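Local coordinates for immunity protein 52 domain-containing protein (Burkholderia pseudomallei K96243, PDB 4RHO) that is of unknown function but belongs to the immunity protein 52 family and so probably protects its bacterium against a cognate toxin, at residues 156-159 with 160-164; 173-176 with 177-180; 237-240 with 241-244. One frame throughout, in Å; residues are numbered along the deposited sequence.

Contact 1 of 3, residues 156-159 with 160-164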
loop_
_atom_site.group_PDB
_atom_site.type_symbol
_atom_site.label_atom_id
_atom_site.label_comp_id
_atom_site.label_asym_id
_atom_site.label_seq_id
_atom_site.Cartn_x
_atom_site.Cartn_y
_atom_site.Cartn_z
ATOM N N THR A 156 -2.634 5.043 -7.914
ATOM C CA THR A 156 -2.188 6.316 -8.488
ATOM C C THR A 156 -2.023 7.375 -7.383
ATOM O O THR A 156 -1.073 8.159 -7.418
ATOM C CB THR A 156 -3.168 6.780 -9.562
ATOM O OG1 THR A 156 -3.350 5.726 -10.505
ATOM C CG2 THR A 156 -2.694 8.054 -10.278
ATOM N N THR A 157 -2.952 7.393 -6.398
ATOM C CA THR A 157 -2.865 8.335 -5.278
ATOM C C THR A 157 -1.591 8.055 -4.452
ATOM O O THR A 157 -0.903 8.988 -4.052
ATOM C CB THR A 157 -4.129 8.249 -4.407
ATOM O OG1 THR A 157 -5.273 8.448 -5.231
ATOM C CG2 THR A 157 -4.123 9.265 -3.273
ATOM N N ILE A 158 -1.250 6.752 -4.258
ATOM C CA ILE A 158 -0.042 6.350 -3.514
ATOM C C ILE A 158 1.231 6.747 -4.305
ATOM O O ILE A 158 2.219 7.193 -3.706
ATOM C CB ILE A 158 -0.073 4.822 -3.206
ATOM C CG1 ILE A 158 -1.247 4.480 -2.246
ATOM C CG2 ILE A 158 1.275 4.349 -2.628
ATOM C CD1 ILE A 158 -1.547 2.959 -2.103
ATOM N N VAL A 159 1.180 6.628 -5.651
ATOM C CA VAL A 159 2.294 7.020 -6.519
ATOM C C VAL A 159 2.542 8.531 -6.407
ATOM O O VAL A 159 3.690 8.956 -6.289
ATOM C CB VAL A 159 2.042 6.598 -7.997
ATOM C CG1 VAL A 159 3.001 7.316 -8.948
ATOM C CG2 VAL A 159 2.149 5.085 -8.155
ATOM N N ALA A 160 1.461 9.332 -6.378
ATOM C CA ALA A 160 1.568 10.794 -6.277
ATOM C C ALA A 160 2.039 11.230 -4.874
ATOM O O ALA A 160 2.692 12.258 -4.743
ATOM C CB ALA A 160 0.226 11.440 -6.599
ATOM N N ALA A 161 1.717 10.433 -3.834
ATOM C CA ALA A 161 2.024 10.797 -2.445
ATOM C C ALA A 161 3.439 10.335 -2.008
ATOM O O ALA A 161 4.015 10.925 -1.091
ATOM C CB ALA A 161 0.982 10.205 -1.511
ATOM N N PHE A 162 3.972 9.263 -2.624
ATOM C CA PHE A 162 5.250 8.696 -2.173
ATOM C C PHE A 162 6.317 8.658 -3.297
ATOM O O PHE A 162 7.496 8.399 -3.006
ATOM C CB PHE A 162 5.038 7.282 -1.606
ATOM C CG PHE A 162 4.262 7.263 -0.312
ATOM C CD1 PHE A 162 4.910 7.435 0.909
ATOM C CD2 PHE A 162 2.876 7.137 -0.313
ATOM C CE1 PHE A 162 4.187 7.460 2.104
ATOM C CE2 PHE A 162 2.153 7.182 0.881
ATOM C CZ PHE A 162 2.814 7.337 2.084
ATOM N N ASN A 163 5.907 8.931 -4.584
ATOM C CA ASN A 163 6.815 8.814 -5.760
ATOM C C ASN A 163 7.661 7.502 -5.658
ATOM O O ASN A 163 8.885 7.552 -5.515
ATOM C CB ASN A 163 7.733 10.064 -5.880
ATOM C CG ASN A 163 8.585 10.078 -7.139
ATOM O OD1 ASN A 163 8.184 9.583 -8.201
ATOM N ND2 ASN A 163 9.772 10.653 -7.045
ATOM N N PRO A 164 6.991 6.329 -5.606
ATOM C CA PRO A 164 7.710 5.098 -5.253
ATOM C C PRO A 164 8.522 4.514 -6.402
ATOM O O PRO A 164 8.336 4.888 -7.558
ATOM C CB PRO A 164 6.587 4.148 -4.850
ATOM C CG PRO A 164 5.415 4.614 -5.619
ATOM C CD PRO A 164 5.533 6.101 -5.678
#

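Contact 2 of 3, residues 173-176 with 177-180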
loop_
_atom_site.group_PDB
_atom_site.type_symbol
_atom_site.label_atom_id
_atom_site.label_comp_id
_atom_site.label_asym_id
_atom_site.label_seq_id
_atom_site.Cartn_x
_atom_site.Cartn_y
_atom_site.Cartn_z
ATOM N N GLY A 173 -1.116 -13.716 0.398
ATOM C CA GLY A 173 -0.834 -15.092 0.010
ATOM C C GLY A 173 -0.394 -15.247 -1.437
ATOM O O GLY A 173 -0.035 -16.351 -1.859
ATOM N N TYR A 174 -0.414 -14.139 -2.224
ATOM C CA TYR A 174 0.004 -14.214 -3.629
ATOM C C TYR A 174 1.529 -14.366 -3.752
ATOM O O TYR A 174 2.007 -14.911 -4.749
ATOM C CB TYR A 174 -0.472 -12.985 -4.438
ATOM C CG TYR A 174 0.054 -13.000 -5.860
ATOM C CD1 TYR A 174 -0.461 -13.892 -6.803
ATOM C CD2 TYR A 174 1.190 -12.271 -6.212
ATOM C CE1 TYR A 174 0.139 -14.055 -8.050
ATOM C CE2 TYR A 174 1.796 -12.429 -7.458
ATOM C CZ TYR A 174 1.256 -13.312 -8.380
ATOM O OH TYR A 174 1.836 -13.465 -9.614
ATOM N N PHE A 175 2.297 -13.848 -2.758
ATOM C CA PHE A 175 3.769 -13.920 -2.787
ATOM C C PHE A 175 4.257 -15.380 -2.964
ATOM O O PHE A 175 5.247 -15.616 -3.657
ATOM C CB PHE A 175 4.378 -13.305 -1.506
ATOM C CG PHE A 175 5.885 -13.438 -1.427
ATOM C CD1 PHE A 175 6.715 -12.536 -2.083
ATOM C CD2 PHE A 175 6.472 -14.506 -0.752
ATOM C CE1 PHE A 175 8.105 -12.694 -2.060
ATOM C CE2 PHE A 175 7.862 -14.655 -0.722
ATOM C CZ PHE A 175 8.670 -13.746 -1.373
ATOM N N ASP A 176 3.561 -16.344 -2.342
ATOM C CA ASP A 176 3.920 -17.760 -2.464
ATOM C C ASP A 176 3.609 -18.296 -3.881
ATOM O O ASP A 176 4.114 -19.352 -4.261
ATOM C CB ASP A 176 3.179 -18.600 -1.405
ATOM C CG ASP A 176 3.649 -18.349 0.026
ATOM O OD1 ASP A 176 4.779 -17.823 0.201
ATOM O OD2 ASP A 176 2.936 -18.767 0.963
ATOM N N LYS A 177 2.822 -17.529 -4.677
ATOM C CA LYS A 177 2.391 -17.964 -6.005
ATOM C C LYS A 177 3.175 -17.236 -7.138
ATOM O O LYS A 177 3.121 -17.673 -8.292
ATOM C CB LYS A 177 0.872 -17.729 -6.178
ATOM C CG LYS A 177 -0.001 -18.539 -5.200
ATOM C CD LYS A 177 -0.129 -20.006 -5.624
ATOM C CE LYS A 177 -1.004 -20.810 -4.677
ATOM N NZ LYS A 177 -0.343 -21.035 -3.358
ATOM N N GLN A 178 3.885 -16.121 -6.811
ATOM C CA GLN A 178 4.617 -15.355 -7.839
ATOM C C GLN A 178 5.859 -16.145 -8.351
ATOM O O GLN A 178 6.422 -16.957 -7.615
ATOM C CB GLN A 178 5.030 -13.954 -7.314
ATOM C CG GLN A 178 6.075 -13.973 -6.197
ATOM C CD GLN A 178 6.278 -12.589 -5.608
ATOM O OE1 GLN A 178 5.323 -11.906 -5.214
ATOM N NE2 GLN A 178 7.527 -12.169 -5.488
ATOM N N VAL A 179 6.217 -15.958 -9.657
ATOM C CA VAL A 179 7.318 -16.707 -10.302
ATOM C C VAL A 179 8.634 -16.457 -9.571
ATOM O O VAL A 179 9.343 -17.401 -9.254
ATOM C CB VAL A 179 7.453 -16.345 -11.816
ATOM C CG1 VAL A 179 8.578 -17.147 -12.475
ATOM C CG2 VAL A 179 6.147 -16.562 -12.545
ATOM N N PHE A 180 8.976 -15.184 -9.341
ATOM C CA PHE A 180 10.255 -14.834 -8.742
ATOM C C PHE A 180 10.064 -14.319 -7.319
ATOM O O PHE A 180 9.431 -13.279 -7.117
ATOM C CB PHE A 180 10.979 -13.781 -9.604
ATOM C CG PHE A 180 10.991 -14.103 -11.082
ATOM C CD1 PHE A 180 11.969 -14.931 -11.624
ATOM C CD2 PHE A 180 10.026 -13.574 -11.935
ATOM C CE1 PHE A 180 11.974 -15.234 -12.990
ATOM C CE2 PHE A 180 10.026 -13.887 -13.297
ATOM C CZ PHE A 180 11.009 -14.701 -13.819
HETATM O O HOH W 1 -0.394 -19.092 -1.366
#

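Contact 3 of 3, residues 237-240 with 241-244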
loop_
_atom_site.group_PDB
_atom_site.type_symbol
_atom_site.label_atom_id
_atom_site.label_comp_id
_atom_site.label_asym_id
_atom_site.label_seq_id
_atom_site.Cartn_x
_atom_site.Cartn_y
_atom_site.Cartn_z
ATOM N N VAL A 237 -3.752 -16.383 -11.309
ATOM C CA VAL A 237 -2.352 -16.591 -10.940
ATOM C C VAL A 237 -1.494 -16.850 -12.212
ATOM O O VAL A 237 -0.425 -16.259 -12.360
ATOM C CB VAL A 237 -2.207 -17.753 -9.907
ATOM C CG1 VAL A 237 -0.737 -18.092 -9.657
ATOM C CG2 VAL A 237 -2.914 -17.409 -8.593
ATOM N N ALA A 238 -2.011 -17.673 -13.151
ATOM C CA ALA A 238 -1.271 -18.048 -14.363
ATOM C C ALA A 238 -0.970 -16.826 -15.261
ATOM O O ALA A 238 0.117 -16.742 -15.824
ATOM C CB ALA A 238 -2.049 -19.091 -15.150
ATOM N N ILE A 239 -1.929 -15.889 -15.393
ATOM C CA ILE A 239 -1.715 -14.709 -16.240
ATOM C C ILE A 239 -0.759 -13.697 -15.524
ATOM O O ILE A 239 0.131 -13.134 -16.170
ATOM C CB ILE A 239 -3.065 -14.038 -16.670
ATOM C CG1 ILE A 239 -2.820 -12.881 -17.685
ATOM C CG2 ILE A 239 -3.874 -13.561 -15.461
ATOM C CD1 ILE A 239 -2.099 -13.332 -19.014
ATOM N N ALA A 240 -0.886 -13.558 -14.188
ATOM C CA ALA A 240 0.037 -12.719 -13.421
ATOM C C ALA A 240 1.452 -13.290 -13.485
ATOM O O ALA A 240 2.412 -12.538 -13.659
ATOM C CB ALA A 240 -0.425 -12.611 -11.974
ATOM N N ASN A 241 1.569 -14.649 -13.467
ATOM C CA ASN A 241 2.855 -15.340 -13.597
ATOM C C ASN A 241 3.474 -15.112 -14.995
ATOM O O ASN A 241 4.666 -14.816 -15.096
ATOM C CB ASN A 241 2.692 -16.846 -13.325
ATOM C CG ASN A 241 2.536 -17.192 -11.856
ATOM O OD1 ASN A 241 2.742 -16.359 -10.960
ATOM N ND2 ASN A 241 2.217 -18.431 -11.580
ATOM N N ARG A 242 2.644 -15.211 -16.068
ATOM C CA ARG A 242 3.099 -14.969 -17.448
ATOM C C ARG A 242 3.630 -13.539 -17.617
ATOM O O ARG A 242 4.634 -13.329 -18.307
ATOM C CB ARG A 242 1.961 -15.223 -18.442
ATOM C CG ARG A 242 1.643 -16.708 -18.649
ATOM C CD ARG A 242 0.369 -16.884 -19.445
ATOM N NE ARG A 242 0.460 -16.245 -20.760
ATOM C CZ ARG A 242 -0.593 -15.964 -21.520
ATOM N NH1 ARG A 242 -1.821 -16.212 -21.081
ATOM N NH2 ARG A 242 -0.429 -15.389 -22.703
ATOM N N ILE A 243 2.949 -12.550 -16.996
ATOM C CA ILE A 243 3.368 -11.146 -17.071
ATOM C C ILE A 243 4.718 -10.956 -16.347
ATOM O O ILE A 243 5.591 -10.256 -16.861
ATOM C CB ILE A 243 2.269 -10.204 -16.495
ATOM C CG1 ILE A 243 0.980 -10.278 -17.351
ATOM C CG2 ILE A 243 2.787 -8.743 -16.394
ATOM C CD1 ILE A 243 -0.197 -9.559 -16.766
ATOM N N GLU A 244 4.909 -11.638 -15.186
ATOM C CA GLU A 244 6.179 -11.576 -14.431
ATOM C C GLU A 244 7.337 -12.094 -15.279
ATOM O O GLU A 244 8.382 -11.442 -15.359
ATOM C CB GLU A 244 6.075 -12.383 -13.125
ATOM C CG GLU A 244 5.213 -11.710 -12.075
ATOM C CD GLU A 244 4.648 -12.630 -11.009
ATOM O OE1 GLU A 244 4.900 -13.853 -11.077
ATOM O OE2 GLU A 244 3.889 -12.134 -10.148
#

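Contact 1 of 3, residues 156-159 with 160-164
F162 brings its ring atom CD2 to I158 CG2, 4.0 Å away. The two side chains cross obliquely. I158 chi1 of -65° sets CG2 anti to the backbone N, and that branch meets the ring. I158 O lies in the ring plane at its edge, 3.5 Å from F162 CD2. F162 N donates a hydrogen bond to this I158 O at 2.9 Å. A161 N gives I158 O a second, weak bond. F162 stacks on F135 beyond the segment, and both I158 and F162 pack on V46 of helix 36-51.

This is the C-terminal end of helix 148-162. N163 leaves the helix with a positive phi of 43°, yet its N still bonds V159 O at 2.8 Å. P164 then folds back across V159 at about a right angle. Its CD is 3.5 Å from V159 O, and its CG is 4.2 Å from V159 CG2. Both residues also touch Y191 of strand 189-192. P164 has no N-H to continue the helix bonding. N163 N gives the last of these bonds, and P164 adds apolar contact with V159.

Contact 2 of 3, residues 173-176 with 177-180
Y174 and F175 hold Q178 between them on the packed side of this loop. The Y174 ring meets Q178 through CE2, 3.6 Å from Q178 CB, and the two side chains cross at about a right angle. Q178 N sits over one face of that ring, offset toward the rim. F175 meets the far end of Q178. Its CD1 is 3.5 Å from Q178 OE1, with the ring and amide planes 58° apart. Q178 chi1 of 67° places CG between the backbone N and the carbonyl carbon. There CG comes within 3.1 Å of F175 O, a close approach. The amide is fixed further along the chain, since Q178 NE2 donates to F180 O at 2.7 Å. Y174 also packs on A240 of helix 234-249, and its hydroxyl bonds E244.

The backbone makes a type I turn over 174-177. K177 N donates to Y174 O at 2.7 Å, from well above the carbonyl plane. Q178 N adds only weak bonds to Y174 O and F175 O.

The other side is loose. D176 and K177 are exposed, and their charged atoms stay 5.9 Å apart, from D176 OD2 to K177 NZ. K177 bends at chi2 and chi4, and one water joins its NZ to G173 O, at 2.8 Å from each. Q178 NE2 is thus satisfied within the loop by F180 O, whereas the lysine ammonium meets a water that passes the link on to G173 O. Attraction between D176 and K177 is probably weak and screened by solvent.

Contact 3 of 3, residues 237-240 with 241-244
I239, A240 and N241 carry this turn. I239 reaches R242. Its CD1 lies over one face of the R242 guanidinium, 3.6 Å from NH1 and offset toward the rim. I239 chi1 of -174° sends CG1 anti to the backbone N, and chi2 of 60° then turns CD1 to that face. The R242 chain bends at chi3 to bring the flat group across. On the way its CG passes 3.2 Å from A238 O. The R242 side chain also touches E203.

I239 also meets I243, with 4.3 Å from I239 CG1 to I243 CD1.

The setting is the middle of helix 234-249, a regular alpha helix that packs on the loop between strands 166-171 and 189-192. All four backbone bonds are i to i+4. A240 O takes E244 N at 3.1 Å. V237 O takes N241 N at 2.8 Å, nearly along the C=O axis.

N241 runs side by side with V237, both pointing the same way. Its CG is 3.1 Å from V237 O and 4.0 Å from V237 CG1. A240 offers its methyl, and the side chain of Y174, which also touches N241, packs on it. E244 leans back along the helix, its CG 3.3 Å from A240 O. Its buried carboxylate takes a hydrogen bond from the backbone N of V186 in addition to those from the 173-180 loop, which would probably stabilise a negative charge.

Contacts 2 and 3 form one neighbourhood, with centres 10 Å apart. E244 of contact 3 joins them. Its OE2 is 2.5 Å from Y174 OH, and its OE1 is 2.9 Å from V179 N, both probable hydrogen bonds. The loop of contact 2 is therefore pinned to helix 234-249 at two points. Contact 1 stands apart. Its centre is 24 Å from each of the other two, with nearest atoms about 16 Å away. It is tied to contact 2 through the chain, since strand 166-171 of the antiparallel sheet runs between them. The structure gives no ligand or active site to relate the three to.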